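Local coordinates for DltD domain-containing protein (Beauveria bassiana, PDB 7D78), which probably acts as a thioesterase of the alpha/beta hydrolase fold that cyclises polyketide chains into medium-ring lactones, at residues 59-64 with 191-196; 65-70 with 216-221; 136-141 with 158-163; 169-174 with 200-205. All blocks are in the same frame, centred on the assembly; numbering follows the deposited sequence. Where two conformers were deposited one is given.

Contacts 1 to 3 tie the alpha/beta hydrolase core to the region inserted between strands 150-156 and 259-264, where this fold commonly carries its lid. Contacts 1 and 2 use consecutive pieces of the chain between strand 51-57 and the start of helix 68-77, so their centres are only about 10 Å apart; their segments alternate along the chain. Contact 3, between their halves, joins helix 135-146, after the presumed nucleophile, to the start of the insertion, and closes before contact 4 opens. Contact 4 is internal to the insertion and lies farthest out, its centre about 24 Å from that of contact 2. Met204 packs on Phe60, and Tyr163 on Ile202, linking contact 4 to contacts 1 and 3.

Contact 1: 59-64 with 191-196; sequences GFNCVK and LPPFNS
Asn61 ND2, which touches Pro193, is gripped by main-chain carbonyls: it gives a hydrogen bond to Lys233 O and a weak one to Arg231 O, while Asn61 OD1 accepts from Asn99 ND2. The buried amide is thus fixed on both branches, and its nitrogen lies 4.1 Å from Pro193 CG, the two side chains crossing at about a right angle. Phe60 meets the same proline at a different atom. With CG anti to the backbone N (chi1 -172°), its ring is brought to Pro193 and presents its edge, so that Phe60 CE2 lies 4.0 Å from Pro193 CB, close to the plane of the ring. A proline suits this place because its compact ring gives one methylene to the aromatic edge and another to the amide. Residues 59-62 form a type II beta turn closed by Cys62 N to Gly59 O at 3.0 Å; asparagine readily takes the positive phi of its third position (phi 65°). In alpha/beta hydrolases the loop after this strand commonly supplies an oxyanion-hole N-H. Phe60 N bonds to a bound glycerol here, which is consistent with such a role, and the Phe60 ring lies near the probable catalytic residues. Beside the contact, Ile234 packs against Phe60, Asn61 and Pro193, and the ring of Phe135 meets that of Phe60 edge-to-face.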
# COMPACT_ATOMS: atom_id res chain seq x y z
N GLY A 59 3.10 11.41 15.14
CA GLY A 59 2.54 10.09 15.31
C GLY A 59 1.11 9.96 14.81
O GLY A 59 0.55 10.85 14.15
N PHE A 60 0.50 8.83 15.15
CA PHE A 60 -0.77 8.37 14.60
C PHE A 60 -1.90 9.33 14.91
O PHE A 60 -2.30 9.47 16.07
CB PHE A 60 -1.06 6.97 15.14
CG PHE A 60 -2.25 6.29 14.51
CD1 PHE A 60 -2.15 5.70 13.25
CD2 PHE A 60 -3.43 6.16 15.21
CE1 PHE A 60 -3.24 5.04 12.68
CE2 PHE A 60 -4.52 5.50 14.65
CZ PHE A 60 -4.42 4.94 13.39
N ASN A 61 -2.42 10.01 13.89
CA ASN A 61 -3.51 10.99 14.02
C ASN A 61 -3.11 12.21 14.85
O ASN A 61 -3.98 12.99 15.24
CB ASN A 61 -4.78 10.38 14.63
CG ASN A 61 -6.05 11.07 14.13
OD1 ASN A 61 -6.12 11.49 12.97
ND2 ASN A 61 -7.05 11.20 15.01
N CYS A 62 -1.82 12.40 15.13
CA CYS A 62 -1.37 13.54 15.92
C CYS A 62 -1.17 14.77 15.05
O CYS A 62 -0.90 14.67 13.85
CB CYS A 62 -0.07 13.21 16.65
SG CYS A 62 -0.30 11.83 17.79
N VAL A 63 -1.31 15.94 15.68
CA VAL A 63 -1.10 17.21 15.00
C VAL A 63 0.27 17.75 15.39
O VAL A 63 0.86 17.37 16.42
CB VAL A 63 -2.22 18.24 15.28
CG1 VAL A 63 -3.55 17.74 14.69
CG2 VAL A 63 -2.37 18.54 16.77
N LYS A 64 0.79 18.65 14.55
CA LYS A 64 2.16 19.14 14.70
C LYS A 64 2.38 19.87 16.01
O LYS A 64 3.52 19.96 16.47
CB LYS A 64 2.50 20.05 13.51
CG LYS A 64 1.52 21.24 13.35
CD LYS A 64 1.59 21.85 11.95
CE LYS A 64 0.70 23.09 11.83
NZ LYS A 64 -0.70 22.78 12.25
N LEU A 191 -14.38 6.75 14.23
CA LEU A 191 -14.32 6.29 15.61
C LEU A 191 -13.09 6.89 16.26
O LEU A 191 -12.11 7.19 15.57
CB LEU A 191 -14.29 4.76 15.69
CG LEU A 191 -12.98 4.04 15.27
CD1 LEU A 191 -13.05 2.59 15.70
CD2 LEU A 191 -12.73 4.11 13.77
N PRO A 192 -13.09 7.06 17.58
CA PRO A 192 -11.86 7.41 18.28
C PRO A 192 -10.84 6.30 18.11
O PRO A 192 -11.20 5.12 18.17
CB PRO A 192 -12.29 7.54 19.76
CG PRO A 192 -13.78 7.54 19.75
CD PRO A 192 -14.19 6.79 18.52
N PRO A 193 -9.57 6.63 17.86
CA PRO A 193 -8.54 5.58 17.73
C PRO A 193 -8.39 4.73 18.99
O PRO A 193 -7.85 3.62 18.90
CB PRO A 193 -7.25 6.35 17.44
CG PRO A 193 -7.63 7.78 17.25
CD PRO A 193 -9.02 8.00 17.73
N PHE A 194 -8.80 5.25 20.15
CA PHE A 194 -8.76 4.51 21.41
C PHE A 194 -10.01 4.87 22.20
O PHE A 194 -10.25 6.06 22.47
CB PHE A 194 -7.50 4.84 22.21
CG PHE A 194 -6.22 4.64 21.44
CD1 PHE A 194 -5.68 5.68 20.70
CD2 PHE A 194 -5.55 3.42 21.46
CE1 PHE A 194 -4.50 5.50 19.98
CE2 PHE A 194 -4.38 3.24 20.74
CZ PHE A 194 -3.86 4.29 20.00
N ASN A 195 -10.82 3.87 22.56
CA ASN A 195 -11.99 4.13 23.38
C ASN A 195 -11.59 4.16 24.86
O ASN A 195 -10.43 3.94 25.22
CB ASN A 195 -13.10 3.11 23.09
CG ASN A 195 -12.75 1.69 23.52
OD1 ASN A 195 -11.92 1.46 24.40
ND2 ASN A 195 -13.41 0.72 22.90
N SER A 196 -12.57 4.40 25.73
CA SER A 196 -12.30 4.55 27.15
C SER A 196 -11.71 3.29 27.78
O SER A 196 -11.05 3.37 28.82
CB SER A 196 -13.57 4.94 27.90
OG SER A 196 -14.52 3.90 27.79

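Contact 2: 65-70 with 216-221; sequences EMLLPD and YGFMGA
Apolar packing carries this contact, with the ring of Phe218 set between Leu67 and Met66. The side chains of Leu67 and Phe218 point against one another, and Leu67 CD1 stops 3.6 Å from Phe218 CZ, oblique to the ring. The Phe218 ring gets there because CG lies anti to the backbone N (chi1 179°), which swings the ring out from its helix to meet Leu67. The methyl of Met66 also points at this ring, but its modelled approach is too close to be trusted in detail. Flexible apolar chains fit a partly exposed aromatic of this kind, since they can follow its outline. The ring belongs to helix 210-220 of the inserted region, whereas 65-70 leads into helix 68-77 of the hydrolase core, so the packing joins the probable lid region to the core. Were Phe218 replaced by an alanine, a gap would probably open beside Leu67, whose CD1 end would be freer to turn. Main-chain bonds shape both sides. Leu68 N reaches Met66 O at 2.6 Å across a classic gamma turn, with Leu67 at its centre at a positive phi (69°). On the helix, Gly220 N bonds to Tyr216 O at 2.9 Å.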
# COMPACT_ATOMS: atom_id res chain seq x y z
N GLU A 65 1.31 20.38 16.64
CA GLU A 65 1.42 21.15 17.88
C GLU A 65 1.66 20.28 19.11
O GLU A 65 2.00 20.82 20.17
CB GLU A 65 0.16 22.00 18.10
CG GLU A 65 -0.02 23.13 17.10
CD GLU A 65 -0.65 22.67 15.79
OE1 GLU A 65 -1.06 21.48 15.70
OE2 GLU A 65 -0.72 23.49 14.85
N MET A 66 1.47 18.97 19.00
CA MET A 66 1.64 18.09 20.15
C MET A 66 3.12 17.74 20.29
O MET A 66 3.68 17.07 19.41
CB MET A 66 0.81 16.82 19.98
CG MET A 66 -0.68 17.09 19.86
SD MET A 66 -1.61 15.68 19.22
CE MET A 66 -1.19 14.43 20.38
N LEU A 67 3.75 18.22 21.37
CA LEU A 67 5.10 17.84 21.82
C LEU A 67 6.22 18.32 20.91
O LEU A 67 7.23 18.84 21.40
CB LEU A 67 5.20 16.31 21.99
CG LEU A 67 4.11 15.65 22.84
CD1 LEU A 67 3.72 14.27 22.32
CD2 LEU A 67 4.48 15.59 24.33
N LEU A 68 6.05 18.19 19.60
CA LEU A 68 7.15 18.47 18.68
C LEU A 68 7.64 19.92 18.67
O LEU A 68 8.84 20.11 18.38
CB LEU A 68 6.75 18.03 17.26
CG LEU A 68 6.28 16.57 17.18
CD1 LEU A 68 6.17 16.11 15.72
CD2 LEU A 68 7.21 15.65 17.96
N PRO A 69 6.83 20.95 18.91
CA PRO A 69 7.40 22.31 18.87
C PRO A 69 8.58 22.49 19.81
O PRO A 69 9.54 23.17 19.44
CB PRO A 69 6.21 23.20 19.26
CG PRO A 69 5.03 22.44 18.72
CD PRO A 69 5.35 21.00 19.01
N ASP A 70 8.53 21.88 20.99
CA ASP A 70 9.66 21.97 21.91
C ASP A 70 10.93 21.41 21.29
O ASP A 70 12.01 21.99 21.43
CB ASP A 70 9.33 21.24 23.21
CG ASP A 70 8.24 21.93 24.00
OD1 ASP A 70 8.10 23.17 23.87
OD2 ASP A 70 7.54 21.23 24.76
N TYR A 216 -5.64 6.51 25.10
CA TYR A 216 -6.96 7.10 25.29
C TYR A 216 -6.87 8.41 26.07
O TYR A 216 -7.39 9.44 25.63
CB TYR A 216 -7.86 6.10 26.02
CG TYR A 216 -9.11 6.72 26.59
CD1 TYR A 216 -10.14 7.16 25.75
CD2 TYR A 216 -9.27 6.89 27.96
CE1 TYR A 216 -11.28 7.74 26.25
CE2 TYR A 216 -10.41 7.47 28.48
CZ TYR A 216 -11.41 7.90 27.62
OH TYR A 216 -12.55 8.47 28.12
N GLY A 217 -6.19 8.40 27.22
CA GLY A 217 -6.07 9.62 28.00
C GLY A 217 -5.32 10.71 27.27
O GLY A 217 -5.70 11.88 27.31
N PHE A 218 -4.24 10.34 26.58
CA PHE A 218 -3.45 11.31 25.83
C PHE A 218 -4.26 11.96 24.72
O PHE A 218 -4.22 13.18 24.54
CB PHE A 218 -2.22 10.60 25.27
CG PHE A 218 -1.33 11.46 24.46
CD1 PHE A 218 -0.52 12.42 25.06
CD2 PHE A 218 -1.25 11.30 23.09
CE1 PHE A 218 0.32 13.21 24.32
CE2 PHE A 218 -0.39 12.06 22.34
CZ PHE A 218 0.39 13.03 22.96
N MET A 219 -5.02 11.15 23.97
CA MET A 219 -5.82 11.70 22.88
C MET A 219 -6.98 12.54 23.40
O MET A 219 -7.36 13.54 22.78
CB MET A 219 -6.35 10.57 21.99
CG MET A 219 -5.28 9.87 21.17
SD MET A 219 -4.39 11.02 20.10
CE MET A 219 -3.47 9.85 19.09
N GLY A 220 -7.58 12.12 24.52
CA GLY A 220 -8.69 12.84 25.11
C GLY A 220 -8.30 14.02 25.97
O GLY A 220 -9.15 14.84 26.30
N ALA A 221 -7.02 14.12 26.31
CA ALA A 221 -6.49 15.23 27.09
C ALA A 221 -5.79 16.27 26.23
O ALA A 221 -5.12 17.15 26.78
CB ALA A 221 -5.55 14.74 28.18

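Contact 3: 136-141 with 158-163; sequences GGTVSA and PILSFY
Thr138 stands on helix 135-146, directly after what is probably the nucleophile elbow, and meets the loop 158-163 that follows strand 150-156. Its hydroxyl donates to the main chain: Thr138 OG1 to Ile159 O is a short bond of 2.7 Å. The oxygen approaches above the carbonyl plane, at a C=O...O angle of 122°, and not along a lone pair. With chi1 at -49°, OG1 lies beside the backbone N and CG2 anti to it, so the two branches serve different neighbours. The methyl Thr138 CG2 packs 3.9 Å from Leu160 CD2, while Thr138 OG1 also touches Pro158 CB at 3.5 Å. Threonine therefore suits this buried place by combining a donor with an apolar arm. A valine in its place would probably leave Ile159 O without this donor and the loop less firmly held to the helix. Within the helix, Gly136 O accepts from Ser140 N at 2.9 Å and from Ser140 OG at 2.7 Å, the two arriving from opposite faces of its plane, which satisfies the buried serine hydroxyl. The side chain of Ile159 leads away from the helix to touch Ser134 and His296, the likely nucleophile and base. Helix-to-loop packing of this kind, beside a probable GxSxG elbow and a presumed Ser-His-Asp triad, is consistent with the alpha/beta hydrolase fold.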
# COMPACT_ATOMS: atom_id res chain seq x y z
N GLY A 136 4.84 7.94 12.95
CA GLY A 136 5.56 8.80 12.02
C GLY A 136 7.00 8.40 11.79
O GLY A 136 7.57 8.69 10.73
N GLY A 137 7.64 7.77 12.78
CA GLY A 137 8.97 7.23 12.55
C GLY A 137 8.97 6.12 11.52
O GLY A 137 9.86 6.03 10.67
N THR A 138 7.95 5.25 11.58
CA THR A 138 7.85 4.16 10.61
C THR A 138 7.53 4.70 9.22
O THR A 138 8.10 4.24 8.23
CB THR A 138 6.78 3.17 11.09
OG1 THR A 138 7.02 2.85 12.46
CG2 THR A 138 6.80 1.89 10.26
N VAL A 139 6.64 5.69 9.14
CA VAL A 139 6.34 6.35 7.87
C VAL A 139 7.61 6.97 7.29
O VAL A 139 7.88 6.87 6.08
CB VAL A 139 5.25 7.42 8.07
CG1 VAL A 139 5.19 8.37 6.86
CG2 VAL A 139 3.89 6.77 8.31
N SER A 140 8.41 7.62 8.14
CA SER A 140 9.62 8.28 7.67
C SER A 140 10.60 7.27 7.08
O SER A 140 11.29 7.56 6.10
CB SER A 140 10.28 9.07 8.81
OG SER A 140 9.44 10.09 9.31
N ALA A 141 10.69 6.09 7.68
CA ALA A 141 11.58 5.06 7.15
C ALA A 141 11.17 4.65 5.74
O ALA A 141 12.03 4.44 4.88
CB ALA A 141 11.59 3.85 8.07
N PRO A 158 9.32 3.79 16.99
CA PRO A 158 8.53 3.38 15.82
C PRO A 158 7.58 2.23 16.16
O PRO A 158 7.91 1.33 16.93
CB PRO A 158 9.60 2.93 14.81
CG PRO A 158 10.78 2.56 15.65
CD PRO A 158 10.75 3.53 16.80
N ILE A 159 6.37 2.29 15.57
CA ILE A 159 5.38 1.23 15.69
C ILE A 159 5.44 0.39 14.41
O ILE A 159 5.32 0.92 13.30
CB ILE A 159 3.96 1.78 15.90
CG1 ILE A 159 3.82 2.46 17.26
CG2 ILE A 159 2.99 0.62 15.90
CD1 ILE A 159 2.42 3.09 17.46
N LEU A 160 5.58 -0.93 14.56
CA LEU A 160 5.85 -1.80 13.43
C LEU A 160 4.82 -2.89 13.20
O LEU A 160 4.95 -3.65 12.22
CB LEU A 160 7.24 -2.43 13.59
CG LEU A 160 8.38 -1.42 13.68
CD1 LEU A 160 9.62 -2.10 14.25
CD2 LEU A 160 8.67 -0.83 12.31
N SER A 161 3.80 -3.00 14.04
CA SER A 161 2.71 -3.95 13.83
C SER A 161 1.44 -3.33 14.41
O SER A 161 1.50 -2.40 15.22
CB SER A 161 3.00 -5.31 14.49
OG SER A 161 3.18 -5.15 15.89
N PHE A 162 0.29 -3.86 13.98
CA PHE A 162 -0.98 -3.19 14.26
C PHE A 162 -2.13 -4.12 14.61
O PHE A 162 -2.95 -3.79 15.47
CB PHE A 162 -1.35 -2.31 13.06
CG PHE A 162 -0.29 -1.30 12.74
CD1 PHE A 162 -0.23 -0.11 13.46
CD2 PHE A 162 0.70 -1.58 11.81
CE1 PHE A 162 0.78 0.82 13.22
CE2 PHE A 162 1.71 -0.67 11.56
CZ PHE A 162 1.74 0.54 12.26
N TYR A 163 -2.21 -5.28 13.96
CA TYR A 163 -3.31 -6.20 14.15
C TYR A 163 -2.97 -7.24 15.22
O TYR A 163 -1.88 -7.82 15.20
CB TYR A 163 -3.64 -6.92 12.84
CG TYR A 163 -4.60 -6.16 11.95
CD1 TYR A 163 -4.15 -5.12 11.14
CD2 TYR A 163 -5.95 -6.50 11.92
CE1 TYR A 163 -5.04 -4.43 10.31
CE2 TYR A 163 -6.83 -5.83 11.10
CZ TYR A 163 -6.38 -4.79 10.30
OH TYR A 163 -7.27 -4.13 9.50

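Contact 4: 169-174 with 200-205; sequences DKAFLQ and NPIGMA
Gln174 and Pro201 lie across each other at about a right angle, the amide oxygen Gln174 OE1 resting 3.5 Å from Pro201 CB. The glutamine can reach so far because CG is anti to the backbone N (chi1 -165°) and the chain beyond stays extended; its aliphatic length spans the distance from helix to loop. One turn earlier, Ala171 CB points directly at the loop, with Ile202 CG2 3.7 Å away and Pro201 O at 3.8 Å. A small residue suits this spot, where Ala171 CA and Pro201 CA come within 5.8 Å. Helix 168-183 here packs on the loop before helix 210-220, both parts of the insertion between core strands. The same helix carries Lys170, which with Glu166 marks a sodium site, and Asp169, which makes a salt bridge to Lys256 of the second subunit. Loop 200-205 is shaped by a type I beta turn, Asn200 to Gly203, whose last residue takes a positive phi that glycine readily adopts. The Asn200 amide braces the turn's exit. Asn200 OD1 accepts from Met204 N at 3.0 Å, in the carbonyl plane and on a lone pair (N-H...O 161°), while Asn200 ND2 returns a bond to Met204 O at 3.2 Å.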
# COMPACT_ATOMS: atom_id res chain seq x y z
N ASP A 169 -10.39 -11.04 11.71
CA ASP A 169 -11.52 -11.32 10.83
C ASP A 169 -12.71 -10.41 11.14
O ASP A 169 -13.42 -9.97 10.22
CB ASP A 169 -11.92 -12.79 10.92
CG ASP A 169 -10.88 -13.71 10.28
OD1 ASP A 169 -10.13 -13.23 9.40
OD2 ASP A 169 -10.81 -14.88 10.67
N LYS A 170 -12.94 -10.11 12.42
CA LYS A 170 -14.05 -9.22 12.76
C LYS A 170 -13.79 -7.80 12.26
O LYS A 170 -14.70 -7.14 11.75
CB LYS A 170 -14.29 -9.23 14.27
CG LYS A 170 -14.87 -10.54 14.77
CD LYS A 170 -15.44 -10.41 16.18
CE LYS A 170 -16.07 -11.72 16.64
NZ LYS A 170 -16.92 -11.55 17.86
N ALA A 171 -12.55 -7.31 12.40
CA ALA A 171 -12.21 -6.00 11.85
C ALA A 171 -12.36 -5.97 10.33
O ALA A 171 -12.86 -4.99 9.78
CB ALA A 171 -10.78 -5.62 12.24
N PHE A 172 -11.89 -7.01 9.64
CA PHE A 172 -12.07 -7.07 8.19
C PHE A 172 -13.55 -7.02 7.83
O PHE A 172 -13.94 -6.34 6.87
CB PHE A 172 -11.45 -8.35 7.61
CG PHE A 172 -9.94 -8.33 7.55
CD1 PHE A 172 -9.22 -7.20 7.91
CD2 PHE A 172 -9.25 -9.47 7.14
CE1 PHE A 172 -7.82 -7.18 7.85
CE2 PHE A 172 -7.85 -9.46 7.07
CZ PHE A 172 -7.14 -8.31 7.43
N LEU A 173 -14.38 -7.76 8.56
CA LEU A 173 -15.82 -7.74 8.30
C LEU A 173 -16.38 -6.34 8.48
O LEU A 173 -17.19 -5.87 7.66
CB LEU A 173 -16.52 -8.73 9.22
CG LEU A 173 -18.02 -8.89 8.98
CD1 LEU A 173 -18.32 -9.24 7.51
CD2 LEU A 173 -18.56 -9.94 9.93
N GLN A 174 -15.97 -5.65 9.54
CA GLN A 174 -16.43 -4.29 9.79
C GLN A 174 -16.02 -3.35 8.67
O GLN A 174 -16.80 -2.48 8.25
CB GLN A 174 -15.87 -3.81 11.13
CG GLN A 174 -16.51 -2.57 11.77
CD GLN A 174 -15.77 -2.15 13.05
OE1 GLN A 174 -14.78 -2.77 13.43
NE2 GLN A 174 -16.26 -1.11 13.72
N ASN A 200 -9.41 -0.69 20.50
CA ASN A 200 -9.83 -0.33 19.15
C ASN A 200 -10.03 -1.63 18.38
O ASN A 200 -9.60 -2.70 18.83
CB ASN A 200 -8.80 0.59 18.47
CG ASN A 200 -7.41 0.01 18.48
OD1 ASN A 200 -7.15 -1.02 17.88
ND2 ASN A 200 -6.49 0.69 19.17
N PRO A 201 -10.69 -1.57 17.21
CA PRO A 201 -11.14 -2.81 16.56
C PRO A 201 -10.03 -3.75 16.12
O PRO A 201 -10.29 -4.96 16.00
CB PRO A 201 -11.94 -2.30 15.36
CG PRO A 201 -12.48 -1.00 15.82
CD PRO A 201 -11.34 -0.39 16.61
N ILE A 202 -8.83 -3.26 15.83
CA ILE A 202 -7.78 -4.16 15.34
C ILE A 202 -6.78 -4.53 16.43
O ILE A 202 -5.93 -5.42 16.20
CB ILE A 202 -7.04 -3.59 14.11
CG1 ILE A 202 -6.22 -2.36 14.49
CG2 ILE A 202 -8.02 -3.24 12.98
CD1 ILE A 202 -5.33 -1.84 13.32
N GLY A 203 -6.85 -3.90 17.59
CA GLY A 203 -5.93 -4.21 18.67
C GLY A 203 -4.57 -3.54 18.58
O GLY A 203 -3.58 -4.11 19.05
N MET A 204 -4.49 -2.33 18.02
CA MET A 204 -3.19 -1.71 17.79
C MET A 204 -2.75 -0.89 18.99
O MET A 204 -3.57 -0.41 19.78
CB MET A 204 -3.23 -0.82 16.54
CG MET A 204 -4.19 0.36 16.63
SD MET A 204 -4.04 1.55 15.25
CE MET A 204 -2.58 2.46 15.78
N ALA A 205 -1.43 -0.75 19.12
CA ALA A 205 -0.80 0.28 19.97
C ALA A 205 -1.22 0.16 21.43
O ALA A 205 -1.53 1.16 22.09
CB ALA A 205 -1.10 1.68 19.44